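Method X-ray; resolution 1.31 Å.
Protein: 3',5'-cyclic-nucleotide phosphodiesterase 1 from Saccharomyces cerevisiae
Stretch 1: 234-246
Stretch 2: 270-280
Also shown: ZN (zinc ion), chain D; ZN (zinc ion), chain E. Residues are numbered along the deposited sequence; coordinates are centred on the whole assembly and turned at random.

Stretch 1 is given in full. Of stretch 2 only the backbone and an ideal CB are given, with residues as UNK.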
# COMPACT_ATOMS: atom_id res chain seq x y z
N LYS A 234 4.38 -31.71 16.27
CA LYS A 234 5.44 -32.50 16.92
C LYS A 234 5.78 -31.97 18.32
O LYS A 234 5.72 -32.72 19.30
CB LYS A 234 6.71 -32.54 16.06
CG LYS A 234 7.84 -33.36 16.68
CD LYS A 234 9.10 -33.33 15.84
CE LYS A 234 10.14 -34.30 16.38
NZ LYS A 234 11.37 -34.31 15.54
N SER A 235 6.13 -30.69 18.39
CA SER A 235 6.57 -30.06 19.63
C SER A 235 5.40 -29.67 20.53
O SER A 235 5.58 -29.48 21.73
CB SER A 235 7.42 -28.83 19.33
OG SER A 235 6.60 -27.79 18.80
N LYS A 236 4.22 -29.50 19.93
CA LYS A 236 3.04 -28.95 20.61
C LYS A 236 3.17 -27.45 20.91
O LYS A 236 2.29 -26.86 21.53
CB LYS A 236 2.66 -29.75 21.89
CG LYS A 236 2.46 -31.25 21.67
CD LYS A 236 1.37 -31.55 20.66
CE LYS A 236 1.28 -33.04 20.38
NZ LYS A 236 0.57 -33.29 19.09
N ASP A 237 4.26 -26.84 20.46
CA ASP A 237 4.42 -25.39 20.60
C ASP A 237 3.46 -24.63 19.69
O ASP A 237 3.17 -25.06 18.57
CB ASP A 237 5.85 -24.96 20.31
CG ASP A 237 6.81 -25.25 21.46
OD1 ASP A 237 6.39 -25.79 22.51
OD2 ASP A 237 8.00 -24.92 21.29
N CYS A 238 2.97 -23.51 20.19
CA CYS A 238 1.99 -22.68 19.49
C CYS A 238 2.39 -21.22 19.47
O CYS A 238 3.07 -20.73 20.37
CB CYS A 238 0.63 -22.75 20.18
SG CYS A 238 -0.05 -24.41 20.32
N ILE A 239 1.91 -20.53 18.44
CA ILE A 239 1.89 -19.07 18.44
C ILE A 239 0.47 -18.61 18.13
O ILE A 239 -0.28 -19.31 17.46
CB ILE A 239 2.90 -18.46 17.44
CG1 ILE A 239 2.70 -19.05 16.03
CG2 ILE A 239 4.33 -18.61 17.95
CD1 ILE A 239 3.49 -18.36 14.94
N ILE A 240 0.12 -17.44 18.64
CA ILE A 240 -1.17 -16.82 18.38
C ILE A 240 -0.90 -15.55 17.58
O ILE A 240 -0.10 -14.72 18.00
CB ILE A 240 -1.90 -16.47 19.69
CG1 ILE A 240 -2.21 -17.74 20.49
CG2 ILE A 240 -3.18 -15.68 19.42
CD1 ILE A 240 -2.68 -17.50 21.91
N VAL A 241 -1.55 -15.42 16.43
CA VAL A 241 -1.35 -14.26 15.57
C VAL A 241 -2.71 -13.62 15.36
O VAL A 241 -3.62 -14.25 14.81
CB VAL A 241 -0.67 -14.63 14.23
CG1 VAL A 241 -0.32 -13.37 13.46
CG2 VAL A 241 0.59 -15.46 14.46
N CYS A 242 -2.84 -12.36 15.77
CA CYS A 242 -4.16 -11.73 15.92
C CYS A 242 -4.47 -10.69 14.85
O CYS A 242 -3.61 -9.91 14.43
CB CYS A 242 -4.25 -11.03 17.28
SG CYS A 242 -3.97 -12.11 18.70
N GLY A 243 -5.74 -10.65 14.46
CA GLY A 243 -6.27 -9.49 13.75
C GLY A 243 -6.68 -8.38 14.71
O GLY A 243 -6.71 -8.60 15.93
N ASP A 244 -7.01 -7.22 14.15
CA ASP A 244 -7.43 -6.05 14.93
C ASP A 244 -8.58 -6.48 15.85
O ASP A 244 -9.40 -7.32 15.47
CB ASP A 244 -7.95 -4.89 14.03
CG ASP A 244 -6.95 -4.40 12.93
OD1 ASP A 244 -5.81 -4.97 12.97
OD2 ASP A 244 -7.38 -3.51 12.03
N VAL A 245 -8.66 -5.88 17.03
CA VAL A 245 -9.61 -6.36 18.04
C VAL A 245 -9.87 -5.28 19.07
O VAL A 245 -9.01 -4.44 19.37
CB VAL A 245 -9.08 -7.67 18.70
CG1 VAL A 245 -7.80 -7.40 19.49
CG2 VAL A 245 -10.14 -8.31 19.59
N GLU A 246 -11.09 -5.31 19.62
CA GLU A 246 -11.46 -4.51 20.79
C GLU A 246 -12.06 -5.43 21.86
O GLU A 246 -12.48 -6.55 21.57
CB GLU A 246 -12.47 -3.43 20.39
CG GLU A 246 -13.78 -3.98 19.86
CD GLU A 246 -14.82 -2.91 19.59
OE1 GLU A 246 -15.92 -3.30 19.18
OE2 GLU A 246 -14.53 -1.71 19.80
N UNK A 270 1.07 -22.96 29.15
CA UNK A 270 1.81 -21.72 28.95
C UNK A 270 3.21 -21.95 28.38
O UNK A 270 3.66 -21.19 27.52
CB UNK A 270 1.91 -20.96 30.28
N UNK A 271 3.89 -23.00 28.84
CA UNK A 271 5.23 -23.31 28.36
C UNK A 271 5.26 -23.57 26.84
O UNK A 271 6.29 -23.34 26.20
CB UNK A 271 5.77 -24.53 29.11
N UNK A 272 4.13 -24.03 26.29
CA UNK A 272 4.00 -24.24 24.84
C UNK A 272 3.54 -23.03 24.07
O UNK A 272 3.55 -23.04 22.84
CB UNK A 272 3.02 -25.39 24.57
N UNK A 273 3.13 -21.97 24.77
CA UNK A 273 2.70 -20.74 24.09
C UNK A 273 3.92 -19.85 23.88
O UNK A 273 4.38 -19.19 24.82
CB UNK A 273 1.62 -20.01 24.89
N UNK A 274 4.45 -19.85 22.66
CA UNK A 274 5.74 -19.24 22.39
C UNK A 274 5.66 -17.76 22.06
O UNK A 274 6.67 -17.06 22.05
CB UNK A 274 6.42 -19.98 21.24
N UNK A 275 4.46 -17.27 21.80
CA UNK A 275 4.28 -15.86 21.49
C UNK A 275 2.86 -15.56 21.14
O UNK A 275 2.14 -16.41 20.59
CB UNK A 275 5.20 -15.43 20.34
N UNK A 276 2.45 -14.34 21.46
CA UNK A 276 1.20 -13.78 20.95
C UNK A 276 1.51 -12.46 20.26
O UNK A 276 2.12 -11.57 20.85
CB UNK A 276 0.18 -13.59 22.07
N UNK A 277 1.10 -12.37 18.99
CA UNK A 277 1.20 -11.15 18.20
C UNK A 277 -0.15 -10.47 18.22
O UNK A 277 -1.09 -10.95 17.59
CB UNK A 277 1.65 -11.44 16.77
N UNK A 278 -0.26 -9.38 18.96
CA UNK A 278 -1.55 -8.77 19.22
C UNK A 278 -1.41 -7.25 19.19
O UNK A 278 -0.39 -6.70 19.61
CB UNK A 278 -2.11 -9.24 20.56
N UNK A 279 -2.45 -6.57 18.74
CA UNK A 279 -2.37 -5.13 18.60
C UNK A 279 -2.36 -4.37 19.92
O UNK A 279 -2.93 -4.81 20.93
CB UNK A 279 -3.54 -4.64 17.75
N UNK A 280 -1.74 -3.19 19.87
CA UNK A 280 -2.11 -2.11 20.77
C UNK A 280 -2.03 -0.85 19.93
O UNK A 280 -0.98 -0.20 19.86
CB UNK A 280 -1.21 -2.04 22.01
ZN ZN D . -9.22 -3.16 10.83
ZN ZN E . -5.92 -2.74 10.72

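Positions 270 and 271 lie in a 3-10 segment, their ideal CB atoms beyond 5.5 Å of stretch 1, so little is restricted there. They are Leu 270 and Val 271; the carbonyl of the latter shares water 1 with Asp 237.

At position 272 CA-to-CB points sideways, and the ideal CB lies 3.5 Å from Lys 236 O and 4.0 Å from Asp 237 OD1. A donor would suit the carboxylate: histidine, asparagine, serine or a longer basic chain. The residue is His 272, whose ND1 donates to Asp 237 OD1 at 2.8 Å, with the acid at the ring edge, while Lys 236 CB packs over one ring face, 4.0 Å from the centroid. Its backbone O accepts from Cys 238 N at 2.8 Å.

Position 273 turns to the sheet face that carries Cys 238 and Ile 240, where an aliphatic chain of moderate length fits. Leu 273 extends so that its CD1 reaches Ile 240 CD1 at 3.6 Å.

Position 274 points toward stretch 1, its ideal CB 3.5 Å from Cys 238 O. The nearby carboxylate favours lysine or arginine. Lys 274, m at all four chi angles, curls back to form a salt bridge from NZ to Asp 237 OD2 at 2.8 Å, so Asp 237 engages 272 and 274 through one oxygen each.

At 275, phi/psi of 176/149 is readily adopted by glycine, and an ideal CB would lie 4.1 Å from Ile 239 CG2, which by itself leaves room for a small side chain. Gly 275 contributes its O, which accepts from Ile 240 N at 3.0 Å.

Position 276 returns to the face of Ile 240, and a beta-branched or other aliphatic residue suits its extended backbone. Ile 276 places CD1 3.9 Å from Ile 240 CG2 and 4.0 Å from Cys 242 SG.

Position 277 shares the other face with Val 241, again inviting an apolar chain. Leu 277 brings CB to 4.3 Å from Val 241 CG1, and its N donates to Ile 240 O at 2.8 Å.

At 278 the ideal CB is 3.9 Å from Cys 242 SG, suiting valine, isoleucine or alanine; Val 278 makes this contact.

Position 279 points toward stretch 1, where Val 245 N offers a donor but Asp 244 is acidic, so glutamine or glutamate could serve. Glu 279 OE1 accepts from Val 245 N at 3.0 Å, despite lying 4.3 Å from Asp 244 OD1.

Position 280, pointing away, is Cys 280.

Stretch 2 (270-280) LVHLKGILVEC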
# COMPACT_ATOMS: atom_id res chain seq x y z
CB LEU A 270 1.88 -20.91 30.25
CG LEU A 270 2.56 -19.54 30.13
CD1 LEU A 270 1.83 -18.64 29.15
CD2 LEU A 270 2.69 -18.85 31.48
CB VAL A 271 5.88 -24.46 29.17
CG1 VAL A 271 5.16 -25.79 28.94
CG2 VAL A 271 7.37 -24.57 28.88
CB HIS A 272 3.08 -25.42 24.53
CG HIS A 272 3.68 -26.76 24.85
ND1 HIS A 272 4.75 -27.26 24.19
CD2 HIS A 272 3.34 -27.72 25.81
CE1 HIS A 272 5.06 -28.47 24.69
NE2 HIS A 272 4.20 -28.75 25.68
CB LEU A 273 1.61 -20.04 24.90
CG LEU A 273 1.01 -18.78 24.25
CD1 LEU A 273 0.47 -19.06 22.85
CD2 LEU A 273 -0.07 -18.18 25.14
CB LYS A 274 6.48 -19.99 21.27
CG LYS A 274 6.54 -21.51 21.45
CD LYS A 274 7.04 -21.97 22.82
CE LYS A 274 8.53 -21.79 23.00
NZ LYS A 274 9.29 -22.52 21.94
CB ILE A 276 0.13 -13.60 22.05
CG1 ILE A 276 -1.14 -12.95 21.47
CG2 ILE A 276 0.67 -12.86 23.26
CD1 ILE A 276 -2.40 -13.15 22.27
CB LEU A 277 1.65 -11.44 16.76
CG LEU A 277 3.15 -11.56 16.48
CD1 LEU A 277 3.78 -12.73 17.24
CD2 LEU A 277 3.40 -11.70 14.98
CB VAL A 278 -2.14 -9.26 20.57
CG1 VAL A 278 -1.23 -8.93 21.74
CG2 VAL A 278 -3.54 -8.70 20.80
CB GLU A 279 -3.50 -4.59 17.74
CG GLU A 279 -4.90 -4.66 18.36
CD GLU A 279 -5.75 -3.49 17.91
OE1 GLU A 279 -6.61 -3.69 17.03
OE2 GLU A 279 -5.53 -2.37 18.42
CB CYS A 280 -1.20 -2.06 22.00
SG CYS A 280 -1.87 -1.01 23.30
O HOH W 1 7.88 -25.22 24.77
O HOH W 2 -1.20 -8.97 15.40
O HOH W 3 -4.24 -7.72 16.90
O HOH W 4 -7.72 -2.54 9.83
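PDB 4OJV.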